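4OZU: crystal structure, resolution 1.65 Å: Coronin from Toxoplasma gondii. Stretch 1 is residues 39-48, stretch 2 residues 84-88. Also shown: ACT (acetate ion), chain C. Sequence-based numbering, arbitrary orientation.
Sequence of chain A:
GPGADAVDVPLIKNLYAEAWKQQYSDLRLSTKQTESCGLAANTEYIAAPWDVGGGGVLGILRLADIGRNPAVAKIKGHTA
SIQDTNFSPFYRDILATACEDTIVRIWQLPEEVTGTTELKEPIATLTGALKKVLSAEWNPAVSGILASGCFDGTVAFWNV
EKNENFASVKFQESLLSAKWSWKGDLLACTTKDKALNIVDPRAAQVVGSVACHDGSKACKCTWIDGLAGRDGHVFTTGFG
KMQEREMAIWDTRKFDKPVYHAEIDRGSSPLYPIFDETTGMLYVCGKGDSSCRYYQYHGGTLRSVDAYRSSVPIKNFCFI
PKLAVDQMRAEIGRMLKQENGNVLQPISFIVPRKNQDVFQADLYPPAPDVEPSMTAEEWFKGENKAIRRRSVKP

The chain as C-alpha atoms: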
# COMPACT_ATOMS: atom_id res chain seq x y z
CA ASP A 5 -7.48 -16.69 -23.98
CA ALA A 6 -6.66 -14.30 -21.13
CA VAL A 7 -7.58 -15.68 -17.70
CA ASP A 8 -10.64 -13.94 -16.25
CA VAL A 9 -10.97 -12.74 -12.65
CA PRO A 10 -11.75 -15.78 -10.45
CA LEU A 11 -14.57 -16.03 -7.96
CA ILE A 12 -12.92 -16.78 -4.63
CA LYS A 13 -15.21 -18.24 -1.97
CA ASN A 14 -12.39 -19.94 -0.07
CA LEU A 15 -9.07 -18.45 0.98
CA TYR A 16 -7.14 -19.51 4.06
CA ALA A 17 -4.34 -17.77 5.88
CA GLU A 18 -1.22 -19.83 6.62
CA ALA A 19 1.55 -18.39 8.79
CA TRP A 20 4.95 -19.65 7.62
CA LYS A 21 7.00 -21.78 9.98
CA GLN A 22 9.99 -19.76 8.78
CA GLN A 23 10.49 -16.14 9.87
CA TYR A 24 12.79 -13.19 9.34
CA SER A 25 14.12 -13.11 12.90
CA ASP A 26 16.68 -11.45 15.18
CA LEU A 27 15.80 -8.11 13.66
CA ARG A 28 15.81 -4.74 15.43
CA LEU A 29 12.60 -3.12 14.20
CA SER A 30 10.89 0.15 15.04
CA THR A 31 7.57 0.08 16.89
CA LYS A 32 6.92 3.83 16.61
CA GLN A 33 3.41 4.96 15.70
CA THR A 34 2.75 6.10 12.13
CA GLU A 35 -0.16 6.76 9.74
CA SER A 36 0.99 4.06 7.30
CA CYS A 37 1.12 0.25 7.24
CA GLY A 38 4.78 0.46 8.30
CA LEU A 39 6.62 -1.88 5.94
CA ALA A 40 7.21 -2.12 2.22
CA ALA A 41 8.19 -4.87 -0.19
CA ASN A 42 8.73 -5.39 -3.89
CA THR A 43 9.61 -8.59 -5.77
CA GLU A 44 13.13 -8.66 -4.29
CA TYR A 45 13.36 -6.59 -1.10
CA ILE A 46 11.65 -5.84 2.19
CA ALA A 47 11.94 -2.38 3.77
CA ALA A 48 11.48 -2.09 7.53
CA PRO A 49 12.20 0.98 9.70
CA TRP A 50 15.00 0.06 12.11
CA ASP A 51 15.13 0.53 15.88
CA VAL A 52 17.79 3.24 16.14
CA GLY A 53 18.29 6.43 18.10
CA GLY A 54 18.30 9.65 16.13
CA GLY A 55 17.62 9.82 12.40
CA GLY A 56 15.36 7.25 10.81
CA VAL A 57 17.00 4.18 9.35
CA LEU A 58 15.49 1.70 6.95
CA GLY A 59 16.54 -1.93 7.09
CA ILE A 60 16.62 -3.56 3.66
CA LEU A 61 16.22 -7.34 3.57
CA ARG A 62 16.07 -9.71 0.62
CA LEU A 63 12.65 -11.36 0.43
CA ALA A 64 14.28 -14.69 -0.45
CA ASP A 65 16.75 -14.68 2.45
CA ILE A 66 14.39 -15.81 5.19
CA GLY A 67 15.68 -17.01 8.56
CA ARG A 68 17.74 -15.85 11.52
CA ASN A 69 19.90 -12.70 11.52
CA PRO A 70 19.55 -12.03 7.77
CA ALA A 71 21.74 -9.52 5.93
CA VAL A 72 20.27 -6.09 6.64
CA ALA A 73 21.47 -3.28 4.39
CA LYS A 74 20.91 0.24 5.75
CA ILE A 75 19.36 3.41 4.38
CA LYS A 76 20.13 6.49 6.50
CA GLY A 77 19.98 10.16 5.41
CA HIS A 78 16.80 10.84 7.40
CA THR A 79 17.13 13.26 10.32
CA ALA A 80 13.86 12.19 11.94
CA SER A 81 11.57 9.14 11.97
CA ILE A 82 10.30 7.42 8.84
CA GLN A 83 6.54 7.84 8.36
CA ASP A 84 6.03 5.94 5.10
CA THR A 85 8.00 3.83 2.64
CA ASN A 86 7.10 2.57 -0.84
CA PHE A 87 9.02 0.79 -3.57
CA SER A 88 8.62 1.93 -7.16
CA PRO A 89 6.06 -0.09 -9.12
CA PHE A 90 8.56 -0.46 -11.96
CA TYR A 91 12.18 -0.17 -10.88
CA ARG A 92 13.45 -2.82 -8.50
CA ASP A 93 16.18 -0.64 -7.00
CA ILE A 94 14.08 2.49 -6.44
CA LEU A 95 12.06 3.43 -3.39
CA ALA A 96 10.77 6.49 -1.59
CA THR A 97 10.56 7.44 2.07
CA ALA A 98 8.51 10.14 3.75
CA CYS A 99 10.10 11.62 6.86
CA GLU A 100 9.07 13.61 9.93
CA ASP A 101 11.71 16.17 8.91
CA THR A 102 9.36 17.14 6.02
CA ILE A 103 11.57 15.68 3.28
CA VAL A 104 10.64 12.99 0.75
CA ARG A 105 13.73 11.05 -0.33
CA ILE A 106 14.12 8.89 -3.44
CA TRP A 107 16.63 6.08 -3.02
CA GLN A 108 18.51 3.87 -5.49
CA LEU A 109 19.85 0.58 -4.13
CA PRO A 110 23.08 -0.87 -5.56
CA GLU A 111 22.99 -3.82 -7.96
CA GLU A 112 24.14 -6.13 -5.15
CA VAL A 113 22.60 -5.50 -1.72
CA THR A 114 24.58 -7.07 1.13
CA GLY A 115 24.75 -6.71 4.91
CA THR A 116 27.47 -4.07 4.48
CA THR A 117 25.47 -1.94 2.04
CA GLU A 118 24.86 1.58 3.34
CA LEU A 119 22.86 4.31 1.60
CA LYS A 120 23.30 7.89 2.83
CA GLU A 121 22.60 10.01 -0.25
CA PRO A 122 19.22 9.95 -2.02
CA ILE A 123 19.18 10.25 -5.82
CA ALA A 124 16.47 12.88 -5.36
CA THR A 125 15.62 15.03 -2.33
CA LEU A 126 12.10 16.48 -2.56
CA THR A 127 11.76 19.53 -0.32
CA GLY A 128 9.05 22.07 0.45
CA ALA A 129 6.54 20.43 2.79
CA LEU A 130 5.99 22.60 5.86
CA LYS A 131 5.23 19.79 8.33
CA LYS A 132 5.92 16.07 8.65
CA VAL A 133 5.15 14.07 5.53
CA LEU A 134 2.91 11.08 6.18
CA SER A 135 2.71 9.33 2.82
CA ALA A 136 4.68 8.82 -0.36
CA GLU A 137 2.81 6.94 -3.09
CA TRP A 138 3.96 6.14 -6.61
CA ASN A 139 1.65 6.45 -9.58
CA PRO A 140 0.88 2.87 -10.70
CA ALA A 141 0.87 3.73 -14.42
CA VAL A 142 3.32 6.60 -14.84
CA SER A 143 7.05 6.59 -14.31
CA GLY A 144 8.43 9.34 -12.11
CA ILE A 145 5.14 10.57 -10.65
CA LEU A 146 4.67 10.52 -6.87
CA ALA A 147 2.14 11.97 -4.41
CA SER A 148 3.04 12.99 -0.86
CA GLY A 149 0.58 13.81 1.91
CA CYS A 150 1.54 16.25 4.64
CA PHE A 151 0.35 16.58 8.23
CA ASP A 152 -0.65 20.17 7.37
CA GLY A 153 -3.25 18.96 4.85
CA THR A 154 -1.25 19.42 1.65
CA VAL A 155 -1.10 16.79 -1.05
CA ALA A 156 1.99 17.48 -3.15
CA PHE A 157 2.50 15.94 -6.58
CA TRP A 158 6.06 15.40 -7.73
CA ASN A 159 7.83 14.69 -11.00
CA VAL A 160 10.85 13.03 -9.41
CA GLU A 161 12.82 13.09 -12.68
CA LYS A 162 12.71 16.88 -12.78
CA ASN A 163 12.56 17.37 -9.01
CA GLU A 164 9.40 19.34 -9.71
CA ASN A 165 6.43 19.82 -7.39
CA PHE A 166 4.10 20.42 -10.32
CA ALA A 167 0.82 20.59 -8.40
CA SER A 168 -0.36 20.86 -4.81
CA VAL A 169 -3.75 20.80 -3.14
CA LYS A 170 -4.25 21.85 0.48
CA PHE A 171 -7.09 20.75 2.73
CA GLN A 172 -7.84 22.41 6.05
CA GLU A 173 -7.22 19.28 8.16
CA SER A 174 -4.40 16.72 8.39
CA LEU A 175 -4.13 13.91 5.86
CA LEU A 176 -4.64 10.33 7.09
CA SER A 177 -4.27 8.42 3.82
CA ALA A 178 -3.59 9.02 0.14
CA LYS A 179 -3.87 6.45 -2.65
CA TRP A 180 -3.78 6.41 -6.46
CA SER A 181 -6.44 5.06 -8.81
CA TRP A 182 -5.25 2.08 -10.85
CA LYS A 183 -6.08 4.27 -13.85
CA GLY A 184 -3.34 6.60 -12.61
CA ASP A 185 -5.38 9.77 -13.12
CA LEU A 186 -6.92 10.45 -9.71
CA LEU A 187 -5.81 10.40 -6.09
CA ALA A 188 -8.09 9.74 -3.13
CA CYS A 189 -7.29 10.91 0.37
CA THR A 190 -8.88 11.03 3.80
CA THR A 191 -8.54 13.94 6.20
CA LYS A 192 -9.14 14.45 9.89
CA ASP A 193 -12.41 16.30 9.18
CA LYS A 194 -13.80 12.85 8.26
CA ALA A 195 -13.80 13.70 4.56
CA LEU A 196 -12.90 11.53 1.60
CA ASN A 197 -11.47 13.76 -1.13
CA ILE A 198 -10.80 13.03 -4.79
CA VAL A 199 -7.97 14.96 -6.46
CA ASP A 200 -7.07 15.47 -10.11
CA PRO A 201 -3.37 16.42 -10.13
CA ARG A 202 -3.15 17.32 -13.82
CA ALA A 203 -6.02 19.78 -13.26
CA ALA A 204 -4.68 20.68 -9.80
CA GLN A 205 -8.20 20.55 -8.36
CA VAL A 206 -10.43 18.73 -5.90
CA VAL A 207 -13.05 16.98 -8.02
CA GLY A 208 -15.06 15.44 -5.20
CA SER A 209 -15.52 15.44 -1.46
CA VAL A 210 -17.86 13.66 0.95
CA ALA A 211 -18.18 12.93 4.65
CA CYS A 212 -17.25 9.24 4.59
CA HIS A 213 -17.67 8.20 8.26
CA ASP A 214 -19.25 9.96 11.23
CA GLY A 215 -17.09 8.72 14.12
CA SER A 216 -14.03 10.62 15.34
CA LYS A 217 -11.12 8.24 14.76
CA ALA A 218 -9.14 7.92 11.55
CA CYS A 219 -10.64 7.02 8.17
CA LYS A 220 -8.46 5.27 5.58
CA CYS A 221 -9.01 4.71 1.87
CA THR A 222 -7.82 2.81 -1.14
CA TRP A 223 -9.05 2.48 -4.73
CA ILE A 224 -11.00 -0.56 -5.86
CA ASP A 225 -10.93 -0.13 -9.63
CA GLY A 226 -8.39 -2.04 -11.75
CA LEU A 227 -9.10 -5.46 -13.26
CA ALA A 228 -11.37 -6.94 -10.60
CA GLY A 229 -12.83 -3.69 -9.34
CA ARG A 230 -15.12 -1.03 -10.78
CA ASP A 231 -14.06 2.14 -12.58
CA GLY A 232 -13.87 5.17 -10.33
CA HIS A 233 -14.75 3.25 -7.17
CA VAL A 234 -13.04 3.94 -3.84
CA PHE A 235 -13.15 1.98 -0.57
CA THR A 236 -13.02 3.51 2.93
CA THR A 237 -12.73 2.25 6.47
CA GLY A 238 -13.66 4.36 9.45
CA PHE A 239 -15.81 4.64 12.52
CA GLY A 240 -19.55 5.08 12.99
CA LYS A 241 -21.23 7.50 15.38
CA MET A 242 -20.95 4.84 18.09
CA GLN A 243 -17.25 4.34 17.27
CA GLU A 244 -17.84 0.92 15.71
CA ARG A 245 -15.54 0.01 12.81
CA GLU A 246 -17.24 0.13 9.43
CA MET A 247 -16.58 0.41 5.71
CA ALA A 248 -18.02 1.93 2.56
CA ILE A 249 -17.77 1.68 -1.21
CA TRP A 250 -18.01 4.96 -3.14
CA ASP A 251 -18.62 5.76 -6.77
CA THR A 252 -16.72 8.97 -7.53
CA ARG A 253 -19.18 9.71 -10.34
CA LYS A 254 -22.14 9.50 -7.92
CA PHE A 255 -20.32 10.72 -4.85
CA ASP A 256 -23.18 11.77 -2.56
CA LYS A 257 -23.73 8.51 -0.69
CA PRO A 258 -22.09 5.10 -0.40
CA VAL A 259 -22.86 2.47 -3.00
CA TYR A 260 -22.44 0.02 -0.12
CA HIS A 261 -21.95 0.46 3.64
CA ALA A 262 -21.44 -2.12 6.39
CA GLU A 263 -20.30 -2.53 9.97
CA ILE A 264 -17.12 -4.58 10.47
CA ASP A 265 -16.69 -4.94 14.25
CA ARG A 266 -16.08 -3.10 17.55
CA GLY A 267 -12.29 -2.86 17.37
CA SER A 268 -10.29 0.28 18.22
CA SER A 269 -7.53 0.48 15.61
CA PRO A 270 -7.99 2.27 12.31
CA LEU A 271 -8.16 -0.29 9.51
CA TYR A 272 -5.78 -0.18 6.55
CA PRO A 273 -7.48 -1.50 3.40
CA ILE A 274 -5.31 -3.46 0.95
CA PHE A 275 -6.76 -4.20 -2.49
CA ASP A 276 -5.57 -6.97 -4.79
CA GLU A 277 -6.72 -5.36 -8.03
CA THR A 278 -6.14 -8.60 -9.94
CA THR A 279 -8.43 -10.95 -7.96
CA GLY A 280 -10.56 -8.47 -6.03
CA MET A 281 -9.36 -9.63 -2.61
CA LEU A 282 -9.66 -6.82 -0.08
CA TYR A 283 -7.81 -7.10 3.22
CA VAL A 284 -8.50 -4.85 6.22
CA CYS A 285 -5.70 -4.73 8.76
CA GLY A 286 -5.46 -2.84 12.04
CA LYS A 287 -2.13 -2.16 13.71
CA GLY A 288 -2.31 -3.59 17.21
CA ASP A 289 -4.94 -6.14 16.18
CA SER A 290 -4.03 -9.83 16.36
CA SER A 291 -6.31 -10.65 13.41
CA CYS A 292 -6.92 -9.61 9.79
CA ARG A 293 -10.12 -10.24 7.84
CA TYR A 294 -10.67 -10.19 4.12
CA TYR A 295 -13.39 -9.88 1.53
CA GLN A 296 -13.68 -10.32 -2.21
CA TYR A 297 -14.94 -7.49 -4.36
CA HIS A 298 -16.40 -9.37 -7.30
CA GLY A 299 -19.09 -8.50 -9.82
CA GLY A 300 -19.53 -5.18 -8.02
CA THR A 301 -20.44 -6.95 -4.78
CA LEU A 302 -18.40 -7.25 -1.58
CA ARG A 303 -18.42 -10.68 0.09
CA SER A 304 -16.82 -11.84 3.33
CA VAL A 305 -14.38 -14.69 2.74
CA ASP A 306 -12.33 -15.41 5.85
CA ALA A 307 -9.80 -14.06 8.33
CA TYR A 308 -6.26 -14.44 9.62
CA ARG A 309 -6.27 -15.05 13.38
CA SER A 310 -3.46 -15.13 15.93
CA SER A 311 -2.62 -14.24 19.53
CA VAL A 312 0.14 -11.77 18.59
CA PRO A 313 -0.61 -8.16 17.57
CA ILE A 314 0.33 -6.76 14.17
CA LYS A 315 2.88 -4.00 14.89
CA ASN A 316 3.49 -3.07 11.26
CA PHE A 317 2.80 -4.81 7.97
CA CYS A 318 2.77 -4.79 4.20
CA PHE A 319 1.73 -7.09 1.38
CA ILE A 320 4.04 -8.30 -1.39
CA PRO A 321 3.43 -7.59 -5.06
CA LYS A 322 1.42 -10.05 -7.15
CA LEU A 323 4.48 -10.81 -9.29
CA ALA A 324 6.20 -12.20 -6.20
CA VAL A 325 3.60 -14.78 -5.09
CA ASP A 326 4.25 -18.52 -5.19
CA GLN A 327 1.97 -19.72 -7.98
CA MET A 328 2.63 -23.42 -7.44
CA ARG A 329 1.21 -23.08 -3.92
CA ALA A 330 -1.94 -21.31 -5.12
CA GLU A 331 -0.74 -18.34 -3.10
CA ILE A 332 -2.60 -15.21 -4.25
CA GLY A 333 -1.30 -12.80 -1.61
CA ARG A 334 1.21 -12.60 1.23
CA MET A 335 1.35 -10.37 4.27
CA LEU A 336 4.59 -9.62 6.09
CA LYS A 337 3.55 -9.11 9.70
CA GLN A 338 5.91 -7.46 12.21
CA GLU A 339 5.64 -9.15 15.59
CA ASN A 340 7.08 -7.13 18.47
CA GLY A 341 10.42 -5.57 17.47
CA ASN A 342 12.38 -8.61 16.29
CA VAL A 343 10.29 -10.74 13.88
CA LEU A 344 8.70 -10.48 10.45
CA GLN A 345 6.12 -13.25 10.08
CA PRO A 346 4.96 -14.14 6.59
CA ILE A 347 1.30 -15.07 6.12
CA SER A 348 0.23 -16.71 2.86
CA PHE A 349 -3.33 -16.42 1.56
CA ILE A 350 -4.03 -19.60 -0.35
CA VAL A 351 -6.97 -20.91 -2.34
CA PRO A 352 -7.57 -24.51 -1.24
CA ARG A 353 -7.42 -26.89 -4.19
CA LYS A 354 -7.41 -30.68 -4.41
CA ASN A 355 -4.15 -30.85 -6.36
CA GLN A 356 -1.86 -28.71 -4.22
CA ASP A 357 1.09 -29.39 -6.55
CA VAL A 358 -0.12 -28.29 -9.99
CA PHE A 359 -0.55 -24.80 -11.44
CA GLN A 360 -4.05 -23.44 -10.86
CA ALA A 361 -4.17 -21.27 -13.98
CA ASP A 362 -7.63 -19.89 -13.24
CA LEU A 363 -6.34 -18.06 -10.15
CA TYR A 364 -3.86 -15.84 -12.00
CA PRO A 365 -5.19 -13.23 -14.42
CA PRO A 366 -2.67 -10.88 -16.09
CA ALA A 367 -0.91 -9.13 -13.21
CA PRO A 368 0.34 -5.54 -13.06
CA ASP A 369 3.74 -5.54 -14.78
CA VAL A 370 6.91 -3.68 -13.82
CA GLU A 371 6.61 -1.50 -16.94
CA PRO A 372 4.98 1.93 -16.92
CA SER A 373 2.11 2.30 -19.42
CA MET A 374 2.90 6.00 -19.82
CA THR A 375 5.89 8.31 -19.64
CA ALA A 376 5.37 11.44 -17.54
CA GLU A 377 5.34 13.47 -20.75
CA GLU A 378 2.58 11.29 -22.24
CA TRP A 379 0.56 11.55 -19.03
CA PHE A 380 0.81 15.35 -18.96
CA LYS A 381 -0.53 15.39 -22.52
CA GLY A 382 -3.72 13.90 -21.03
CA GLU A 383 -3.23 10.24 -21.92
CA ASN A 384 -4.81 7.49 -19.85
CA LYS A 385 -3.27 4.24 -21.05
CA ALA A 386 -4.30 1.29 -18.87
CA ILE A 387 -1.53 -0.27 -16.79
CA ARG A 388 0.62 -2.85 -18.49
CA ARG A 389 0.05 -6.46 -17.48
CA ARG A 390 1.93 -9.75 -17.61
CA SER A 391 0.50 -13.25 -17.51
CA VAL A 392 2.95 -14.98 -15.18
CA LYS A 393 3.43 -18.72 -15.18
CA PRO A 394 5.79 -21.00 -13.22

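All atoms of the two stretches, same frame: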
# COMPACT_ATOMS: atom_id res chain seq x y z
N LEU A 39 5.61 -1.18 6.72
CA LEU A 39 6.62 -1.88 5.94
C LEU A 39 6.39 -1.66 4.46
O LEU A 39 5.37 -1.10 4.05
CB LEU A 39 6.61 -3.39 6.25
CG LEU A 39 6.57 -3.80 7.72
CD1 LEU A 39 6.43 -5.32 7.83
CD2 LEU A 39 7.81 -3.33 8.45
N ALA A 40 7.34 -2.12 3.66
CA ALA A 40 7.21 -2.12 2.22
C ALA A 40 7.96 -3.31 1.64
O ALA A 40 8.93 -3.79 2.23
CB ALA A 40 7.72 -0.82 1.63
N ALA A 41 7.51 -3.79 0.49
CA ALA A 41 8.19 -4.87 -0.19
C ALA A 41 7.96 -4.77 -1.69
O ALA A 41 6.90 -4.30 -2.12
CB ALA A 41 7.72 -6.23 0.34
N ASN A 42 8.95 -5.18 -2.47
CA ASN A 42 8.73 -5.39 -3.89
C ASN A 42 9.06 -6.85 -4.20
O ASN A 42 8.96 -7.69 -3.30
CB ASN A 42 9.54 -4.39 -4.74
CG ASN A 42 11.05 -4.53 -4.61
OD1 ASN A 42 11.57 -5.44 -3.95
ND2 ASN A 42 11.77 -3.63 -5.26
N THR A 43 9.42 -7.18 -5.43
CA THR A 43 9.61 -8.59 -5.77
C THR A 43 10.91 -9.15 -5.21
O THR A 43 11.11 -10.36 -5.22
CB THR A 43 9.59 -8.82 -7.28
OG1 THR A 43 10.61 -8.04 -7.91
CG2 THR A 43 8.23 -8.45 -7.86
N GLU A 44 11.78 -8.27 -4.71
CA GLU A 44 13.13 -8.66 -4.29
C GLU A 44 13.43 -8.31 -2.83
O GLU A 44 14.10 -9.08 -2.13
CB GLU A 44 14.17 -8.00 -5.19
CG GLU A 44 15.63 -8.33 -4.89
CD GLU A 44 16.06 -9.65 -5.48
OE1 GLU A 44 15.19 -10.38 -6.01
OE2 GLU A 44 17.27 -9.96 -5.43
N TYR A 45 12.95 -7.16 -2.38
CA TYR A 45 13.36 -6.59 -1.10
C TYR A 45 12.20 -6.33 -0.14
O TYR A 45 11.06 -6.16 -0.56
CB TYR A 45 14.11 -5.27 -1.30
CG TYR A 45 15.28 -5.36 -2.24
CD1 TYR A 45 16.37 -6.16 -1.96
CD2 TYR A 45 15.30 -4.61 -3.42
CE1 TYR A 45 17.43 -6.26 -2.82
CE2 TYR A 45 16.37 -4.69 -4.28
CZ TYR A 45 17.44 -5.52 -3.98
OH TYR A 45 18.52 -5.62 -4.82
N ILE A 46 12.54 -6.29 1.14
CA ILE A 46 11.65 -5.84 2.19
C ILE A 46 12.27 -4.60 2.82
O ILE A 46 13.46 -4.60 3.11
CB ILE A 46 11.44 -6.91 3.28
CG1 ILE A 46 10.86 -8.20 2.68
CG2 ILE A 46 10.55 -6.39 4.40
CD1 ILE A 46 10.98 -9.40 3.60
N ALA A 47 11.48 -3.55 3.03
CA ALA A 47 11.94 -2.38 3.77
C ALA A 47 11.25 -2.35 5.12
O ALA A 47 10.03 -2.48 5.20
CB ALA A 47 11.65 -1.10 2.99
N ALA A 48 12.03 -2.18 6.19
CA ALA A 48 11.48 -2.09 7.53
C ALA A 48 12.24 -1.05 8.36
O ALA A 48 13.45 -1.18 8.55
CB ALA A 48 11.52 -3.45 8.22
N ASP A 84 6.55 6.79 6.16
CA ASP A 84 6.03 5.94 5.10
C ASP A 84 7.16 5.54 4.17
O ASP A 84 8.14 6.26 4.00
CB ASP A 84 4.92 6.66 4.31
CG ASP A 84 4.11 5.70 3.43
OD1 ASP A 84 4.08 4.48 3.74
OD2 ASP A 84 3.49 6.16 2.44
N THR A 85 7.01 4.37 3.56
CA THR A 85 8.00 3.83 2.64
C THR A 85 7.24 3.14 1.52
O THR A 85 6.26 2.45 1.79
CB THR A 85 8.95 2.81 3.32
OG1 THR A 85 9.59 3.41 4.45
CG2 THR A 85 10.00 2.34 2.34
N ASN A 86 7.69 3.31 0.29
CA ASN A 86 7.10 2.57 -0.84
C ASN A 86 8.11 2.35 -1.95
O ASN A 86 8.78 3.29 -2.39
CB ASN A 86 5.87 3.30 -1.39
CG ASN A 86 4.57 2.85 -0.73
OD1 ASN A 86 4.25 1.66 -0.71
ND2 ASN A 86 3.83 3.80 -0.18
N PHE A 87 8.23 1.11 -2.39
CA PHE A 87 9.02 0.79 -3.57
C PHE A 87 8.34 1.28 -4.84
O PHE A 87 7.11 1.36 -4.91
CB PHE A 87 9.25 -0.71 -3.67
CG PHE A 87 10.22 -1.24 -2.66
CD1 PHE A 87 11.58 -1.23 -2.92
CD2 PHE A 87 9.78 -1.74 -1.44
CE1 PHE A 87 12.48 -1.71 -1.99
CE2 PHE A 87 10.69 -2.22 -0.51
CZ PHE A 87 12.03 -2.20 -0.79
N SER A 88 9.14 1.61 -5.84
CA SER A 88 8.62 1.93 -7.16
C SER A 88 7.84 0.75 -7.72
O SER A 88 8.22 -0.40 -7.50
CB SER A 88 9.74 2.30 -8.12
OG SER A 88 9.26 2.30 -9.46
C ACT C . 9.90 -4.89 -8.89
O ACT C . 10.71 -5.64 -9.48
OXT ACT C . 9.34 -5.36 -7.89
CH3 ACT C . 9.62 -3.50 -9.38
O HOH W 1 4.94 2.11 5.32
O HOH W 2 4.36 0.16 1.97
O HOH W 3 10.68 -1.28 -6.72

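This is a small packing contact centred on one aromatic ring, that of Phe87, which packs against one side of a tight hairpin, while polar groups meet across the gap through water rather than by direct hydrogen bonds. The two stretches bury 327 Å² between them, and Phe87 alone has 125 Å² covered by the hairpin, far more than any other residue.

The hairpin's two arms are tied by backbone hydrogen bonds, Ala40 N to Ala47 O at 3.1 Å, Ala47 N to Ala40 O at 2.7 Å and Asn42 N to Tyr45 O at 3.0 Å, all within the hairpin. The turn is braced by Asn42, whose OD1 accepts from Glu44 N at 2.9 Å and from Tyr45 N at 2.7 Å. The p rotamer of Asn42, with chi2 near 5°, curls the amide back over its own turn, and the same pose lays the amide over one face of the Phe87 ring, with Asn42 ND2 3.4 Å from Phe87 CD1. One side chain thus serves both the turn and the packing.

Strand 84-87 runs nearly antiparallel to strand 45-48, at 170°, but their axes come no closer than 8.3 Å. That spacing is too wide for backbone pairing and suits side-chain packing. Side-chain direction largely sorts the residues: Ala40, Asn42, Tyr45 and Ala47 point toward stretch 2, whereas Ala41, Ile46 and Ala48 point away. Ala41 still meets the ring through its backbone, with Ala41 C 3.5 Å from Phe87 CD2. On the other strand Thr85 and Phe87 point toward the hairpin, and Asp84 and Asn86 point away.

Two alanines sit where the stretches lie close. Ala40 CB lies 3.8 Å from Phe87 CD2 and 3.6 Å from Thr85 O, and Ala47 CB lies 3.8 Å from Phe87 CE2 and 3.9 Å from Thr85 CG2. The two methyls therefore meet both the ring and the threonine methyl, Ala40 CB reaching Thr85 CG2 at 4.0 Å. Tyr45 packs mainly at its base: Tyr45 CB is 3.7 Å from Phe87 CZ, and the near part of its ring meets Phe87 CE1 obliquely, while the end of the side chain leads away. At the ring edge, near its plane, sits the backbone carbonyl of Ala40, with Ala40 O 3.6 Å from Phe87 CE2, a favourable place for an oxygen beside the weakly positive rim of an aromatic ring.

Water handles the polar remainder at both ends. Water 2 lies between the carbonyls, 2.6 Å from Leu39 O and 3.0 Å from Thr85 O, which themselves stand 4.3 Å apart, Leu39 O to Thr85 O. Water 1 donates to Asp84 OD1 at 3.0 Å and, weakly, to Leu39 O at 3.5 Å. Water 3 accepts from Asn42 ND2 at 3.0 Å and lies 2.7 Å from Ser88 O. Beside the turn, an acetate, probably from the crystallisation liquor, takes a hydrogen bond from Thr43 N to its OXT at 3.1 Å.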